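Ornithine cyclodeaminase (Methanococcus maripaludis S2, PDB 3C2Q) catalyses the conversion of L-ornithine to L-proline with release of ammonia, using NAD(+) as cofactor. Local coordinates at residues Asn209-Ala214 and Pro252-Ile257; Thr30-His35 and Ile84-Pro89. One frame throughout, in Å; residues are numbered along the deposited sequence.

Interaction 1: Asn209-Ala214 and Pro252-Ile257; sequences NAINDA and PIPDVI
Ile211 meets the loop through its branch point: CB lies 3.8 Å from Ile253 CG2, and Ile211 CG2, anti to its own backbone N, approaches both that methyl and Pro254 CD, the latter at 4.0 Å. The two isoleucine side chains cross obliquely in a purely apolar contact. One residue on, Asn212 supplies the polar half. Its OD1 sits 3.4 Å from Pro254 CD, a van der Waals approach, and the amide reaches the loop backbone by way of two waters. One accepts from Asn212 ND2 at 3.0 Å and donates to Pro252 O at 2.6 Å; the other donates to Asn212 OD1 at 2.9 Å and again to Pro252 O. The carbonyl of Pro252 thus receives two water hydrogens, while ND2 also donates to Ser20 O of the second subunit. Ile253 to Val256 form a type I beta turn, with Pro254 as its second residue, closed by the bond from Val256 N to Ile253 O. Within the Rossmann-fold region the contact joins the last turns of helix 203-214 to the loop between strand 241-244 and helix 260-271. Ile211 also packs on helices 171-183 and 217-222, and Ile253 touches both of these as well as Leu243 of the strand.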
loop_
_atom_site.group_PDB
_atom_site.type_symbol
_atom_site.label_atom_id
_atom_site.label_comp_id
_atom_site.label_asym_id
_atom_site.label_seq_id
_atom_site.Cartn_x
_atom_site.Cartn_y
_atom_site.Cartn_z
ATOM N N ASN B 209 11.211 -30.846 9.711
ATOM C CA ASN B 209 11.416 -32.222 10.253
ATOM C C ASN B 209 12.839 -32.708 9.977
ATOM O O ASN B 209 13.505 -33.264 10.846
ATOM C CB ASN B 209 10.379 -33.177 9.663
ATOM C CG ASN B 209 10.145 -34.388 10.549
ATOM O OD1 ASN B 209 10.171 -34.266 11.771
ATOM N ND2 ASN B 209 9.901 -35.553 9.942
ATOM N N ALA B 210 13.330 -32.426 8.779
ATOM C CA ALA B 210 14.673 -32.821 8.368
ATOM C C ALA B 210 15.759 -32.152 9.194
ATOM O O ALA B 210 16.752 -32.801 9.595
ATOM C CB ALA B 210 14.870 -32.575 6.847
ATOM N N ILE B 211 15.563 -30.870 9.522
ATOM C CA ILE B 211 16.543 -30.160 10.324
ATOM C C ILE B 211 16.455 -30.598 11.795
ATOM O O ILE B 211 17.505 -30.763 12.428
ATOM C CB ILE B 211 16.457 -28.589 10.197
ATOM C CG1 ILE B 211 16.594 -28.147 8.723
ATOM C CG2 ILE B 211 17.543 -27.886 11.049
ATOM C CD1 ILE B 211 17.904 -28.570 8.050
ATOM N N ASN B 212 15.242 -30.748 12.334
ATOM C CA ASN B 212 15.060 -31.293 13.670
ATOM C C ASN B 212 15.777 -32.651 13.802
ATOM O O ASN B 212 16.517 -32.857 14.746
ATOM C CB ASN B 212 13.589 -31.450 14.017
ATOM C CG ASN B 212 12.927 -30.108 14.362
ATOM O OD1 ASN B 212 13.605 -29.084 14.453
ATOM N ND2 ASN B 212 11.621 -30.121 14.542
ATOM N N ASP B 213 15.590 -33.513 12.807
ATOM C CA ASP B 213 16.239 -34.842 12.763
ATOM C C ASP B 213 17.755 -34.743 12.734
ATOM O O ASP B 213 18.468 -35.403 13.517
ATOM C CB ASP B 213 15.720 -35.649 11.564
ATOM C CG ASP B 213 16.108 -37.145 11.646
ATOM O OD1 ASP B 213 16.269 -37.648 12.765
ATOM O OD2 ASP B 213 16.235 -37.791 10.602
ATOM N N ALA B 214 18.271 -33.879 11.869
ATOM C CA ALA B 214 19.705 -33.670 11.800
ATOM C C ALA B 214 20.265 -33.121 13.101
ATOM O O ALA B 214 21.421 -33.413 13.444
ATOM C CB ALA B 214 20.074 -32.762 10.624
ATOM N N PRO B 252 9.919 -24.321 15.295
ATOM C CA PRO B 252 11.168 -23.622 15.103
ATOM C C PRO B 252 12.252 -24.685 15.025
ATOM O O PRO B 252 12.202 -25.642 15.793
ATOM C CB PRO B 252 11.340 -22.820 16.407
ATOM C CG PRO B 252 10.605 -23.593 17.407
ATOM C CD PRO B 252 9.426 -24.232 16.678
ATOM N N ILE B 253 13.228 -24.503 14.156
ATOM C CA ILE B 253 14.369 -25.412 14.102
ATOM C C ILE B 253 15.324 -25.154 15.278
ATOM O O ILE B 253 15.225 -24.123 15.966
ATOM C CB ILE B 253 15.101 -25.330 12.727
ATOM C CG1 ILE B 253 15.491 -23.876 12.420
ATOM C CG2 ILE B 253 14.196 -25.949 11.643
ATOM C CD1 ILE B 253 16.587 -23.689 11.401
ATOM N N PRO B 254 16.220 -26.116 15.561
ATOM C CA PRO B 254 16.999 -25.952 16.790
ATOM C C PRO B 254 17.854 -24.681 16.845
ATOM O O PRO B 254 18.111 -24.184 17.939
ATOM C CB PRO B 254 17.853 -27.236 16.837
ATOM C CG PRO B 254 17.043 -28.252 15.996
ATOM C CD PRO B 254 16.502 -27.401 14.880
ATOM N N ASP B 255 18.265 -24.134 15.701
ATOM C CA ASP B 255 19.089 -22.924 15.687
ATOM C C ASP B 255 18.368 -21.648 16.205
ATOM O O ASP B 255 19.015 -20.651 16.522
ATOM C CB ASP B 255 19.623 -22.626 14.270
ATOM C CG ASP B 255 20.441 -23.784 13.669
ATOM O OD1 ASP B 255 21.623 -23.549 13.309
ATOM O OD2 ASP B 255 19.887 -24.886 13.517
ATOM N N VAL B 256 17.038 -21.685 16.276
ATOM C CA VAL B 256 16.240 -20.496 16.587
ATOM C C VAL B 256 16.367 -20.141 18.074
ATOM O O VAL B 256 16.277 -21.037 18.934
ATOM C CB VAL B 256 14.763 -20.746 16.176
ATOM C CG1 VAL B 256 13.802 -19.713 16.818
ATOM C CG2 VAL B 256 14.653 -20.704 14.620
ATOM N N ILE B 257 16.598 -18.860 18.363
ATOM C CA ILE B 257 16.607 -18.336 19.728
ATOM C C ILE B 257 15.185 -17.930 20.066
ATOM O O ILE B 257 14.657 -16.971 19.491
ATOM C CB ILE B 257 17.574 -17.128 19.822
ATOM C CG1 ILE B 257 18.981 -17.574 19.384
ATOM C CG2 ILE B 257 17.539 -16.476 21.240
ATOM C CD1 ILE B 257 20.012 -16.462 19.396
HETATM O O HOH W 1 10.687 -27.714 16.134
HETATM O O HOH W 2 13.686 -27.916 17.099
#

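Interaction 2: Thr30-His35 and Ile84-Pro89; sequences TNHPTH and IRVMPP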
loop_
_atom_site.group_PDB
_atom_site.type_symbol
_atom_site.label_atom_id
_atom_site.label_comp_id
_atom_site.label_asym_id
_atom_site.label_seq_id
_atom_site.Cartn_x
_atom_site.Cartn_y
_atom_site.Cartn_z
ATOM N N THR B 30 19.255 9.184 21.758
ATOM C CA THR B 30 19.023 9.125 20.326
ATOM C C THR B 30 19.780 7.920 19.755
ATOM O O THR B 30 20.431 7.146 20.499
ATOM C CB THR B 30 19.558 10.386 19.627
ATOM O OG1 THR B 30 20.987 10.342 19.616
ATOM C CG2 THR B 30 19.060 11.687 20.314
ATOM N N ASN B 31 19.720 7.736 18.429
ATOM C CA ASN B 31 20.545 6.707 17.827
ATOM C C ASN B 31 21.940 7.230 17.381
ATOM O O ASN B 31 22.698 6.535 16.701
ATOM C CB ASN B 31 19.791 5.979 16.682
ATOM C CG ASN B 31 19.398 6.898 15.547
ATOM O OD1 ASN B 31 19.244 8.105 15.729
ATOM N ND2 ASN B 31 19.179 6.315 14.359
ATOM N N HIS B 32 22.275 8.454 17.790
ATOM C CA HIS B 32 23.535 9.074 17.372
ATOM C C HIS B 32 24.682 8.899 18.383
ATOM O O HIS B 32 24.435 8.804 19.584
ATOM C CB HIS B 32 23.326 10.568 17.130
ATOM C CG HIS B 32 22.143 10.894 16.263
ATOM N ND1 HIS B 32 22.007 10.419 14.974
ATOM C CD2 HIS B 32 21.069 11.682 16.489
ATOM C CE1 HIS B 32 20.883 10.887 14.453
ATOM N NE2 HIS B 32 20.285 11.643 15.361
ATOM N N PRO B 33 25.944 8.896 17.894
ATOM C CA PRO B 33 27.087 8.897 18.818
ATOM C C PRO B 33 26.978 10.058 19.782
ATOM O O PRO B 33 26.643 11.185 19.400
ATOM C CB PRO B 33 28.331 9.049 17.915
ATOM C CG PRO B 33 27.835 9.100 16.493
ATOM C CD PRO B 33 26.342 8.861 16.475
ATOM N N THR B 34 27.203 9.773 21.052
ATOM C CA THR B 34 27.011 10.802 22.091
ATOM C C THR B 34 28.284 10.849 22.959
ATOM O O THR B 34 28.899 9.802 23.203
ATOM C CB THR B 34 25.765 10.467 22.950
ATOM O OG1 THR B 34 24.606 10.414 22.093
ATOM C CG2 THR B 34 25.542 11.512 24.103
ATOM N N HIS B 35 28.680 12.052 23.391
ATOM C CA HIS B 35 29.783 12.183 24.352
ATOM C C HIS B 35 29.242 12.815 25.618
ATOM O O HIS B 35 28.272 13.581 25.561
ATOM C CB HIS B 35 30.930 13.028 23.787
ATOM C CG HIS B 35 31.538 12.475 22.535
ATOM N ND1 HIS B 35 32.364 13.217 21.726
ATOM C CD2 HIS B 35 31.429 11.264 21.938
ATOM C CE1 HIS B 35 32.751 12.489 20.692
ATOM N NE2 HIS B 35 32.188 11.302 20.792
ATOM N N ILE B 84 26.360 17.128 27.596
ATOM C CA ILE B 84 26.298 16.116 26.523
ATOM C C ILE B 84 26.486 16.750 25.155
ATOM O O ILE B 84 26.119 17.907 24.941
ATOM C CB ILE B 84 24.994 15.258 26.560
ATOM C CG1 ILE B 84 23.821 16.005 25.957
ATOM C CG2 ILE B 84 24.622 14.842 27.989
ATOM C CD1 ILE B 84 22.702 15.084 25.468
ATOM N N ARG B 85 27.067 15.971 24.247
ATOM C CA ARG B 85 27.320 16.375 22.869
ATOM C C ARG B 85 26.869 15.218 21.954
ATOM O O ARG B 85 27.394 14.105 22.051
ATOM C CB ARG B 85 28.812 16.633 22.745
ATOM C CG ARG B 85 29.340 17.061 21.415
ATOM C CD ARG B 85 30.827 17.511 21.597
ATOM N NE ARG B 85 31.790 16.415 21.780
ATOM C CZ ARG B 85 33.063 16.586 22.162
ATOM N NH1 ARG B 85 33.529 17.804 22.411
ATOM N NH2 ARG B 85 33.880 15.555 22.299
ATOM N N VAL B 86 25.876 15.480 21.101
ATOM C CA VAL B 86 25.286 14.435 20.247
ATOM C C VAL B 86 25.683 14.758 18.811
ATOM O O VAL B 86 25.513 15.894 18.375
ATOM C CB VAL B 86 23.734 14.408 20.356
ATOM C CG1 VAL B 86 23.136 13.249 19.503
ATOM C CG2 VAL B 86 23.256 14.289 21.843
HETATM N N MSE B 87 26.204 13.774 18.088
HETATM C CA MSE B 87 26.732 13.970 16.723
HETATM C C MSE B 87 25.870 13.276 15.671
HETATM O O MSE B 87 26.128 12.134 15.337
HETATM C CB MSE B 87 28.133 13.371 16.616
HETATM C CG MSE B 87 29.257 14.375 16.667
HETATM SE SE MSE B 87 29.585 14.934 18.513
HETATM C CE MSE B 87 29.604 13.170 19.401
ATOM N N PRO B 88 24.832 13.955 15.164
ATOM C CA PRO B 88 23.994 13.291 14.156
ATOM C C PRO B 88 24.739 13.262 12.816
ATOM O O PRO B 88 25.843 13.828 12.731
ATOM C CB PRO B 88 22.746 14.173 14.103
ATOM C CG PRO B 88 23.198 15.514 14.556
ATOM C CD PRO B 88 24.376 15.323 15.465
ATOM N N PRO B 89 24.195 12.560 11.795
ATOM C CA PRO B 89 24.852 12.607 10.475
ATOM C C PRO B 89 25.021 14.031 9.941
ATOM O O PRO B 89 24.176 14.905 10.200
ATOM C CB PRO B 89 23.889 11.827 9.575
ATOM C CG PRO B 89 23.205 10.860 10.511
ATOM C CD PRO B 89 23.015 11.665 11.787
#
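His35 and Arg85 form an antiparallel hydrogen-bonded pair that joins strand 84-86, outermost within this chain, to strand 34-38 of a mixed sheet. Their backbones bond both ways: His35 N donates to Arg85 O at 2.8 Å, and Arg85 N to His35 O at 3.0 Å. Beyond the strand, Met87 N continues the pattern to Pro33 O at 2.9 Å. His35 ND1 accepts twice from the guanidinium, from NH2 at 2.8 Å close to the ring plane and from NE at 3.2 Å in a more bent bond (138° at the hydrogen). The two N-H groups pointing at ND1 are consistent with an ND1 that carries no hydrogen. The bend of Arg85 at chi3 (75°) goes with this side-on grip, and Trp42 gives the cation a pi partner. Met87 CE lies over the face of the His35 ring, 3.4 Å from its centroid, a CH-pi contact. An alanine in place of His35 would probably leave Arg85 NE and NH2 without this acceptor and the selenomethionine methyl of Met87 without its ring. In the loop before the strand, Thr30 OG1 accepts from His32 N, an ST turn; at the start of the strand, Thr34 OG1 donates to His32 O. His32 ND1 is hydrogen-bonded to Ser295 OG. Pro88 CB lies over the centre of the His32 ring, 3.7 Å from its centroid.

Overall arrangement
Interactions 1 and 2 belong to different family regions and lie on opposite sides of the chain's centre, with centres 41 Å apart and nearest atoms about 23 Å apart, so neither touches the other. Along the chain interaction 2 closes before interaction 1 opens. Interaction 1 is the one close to the presumed NAD(+) site: the side chain of Ile253 is about 3 Å from that of Asn171, a residue assigned to NAD(+) binding by similarity. Interaction 2 lies away from the annotated sites, although the side chain of Thr30 is about 3 Å from a bound imidazole, probably a crystallisation component. Both border other chains, 209-214/252-257 the second subunit and 30-35/84-89 the third.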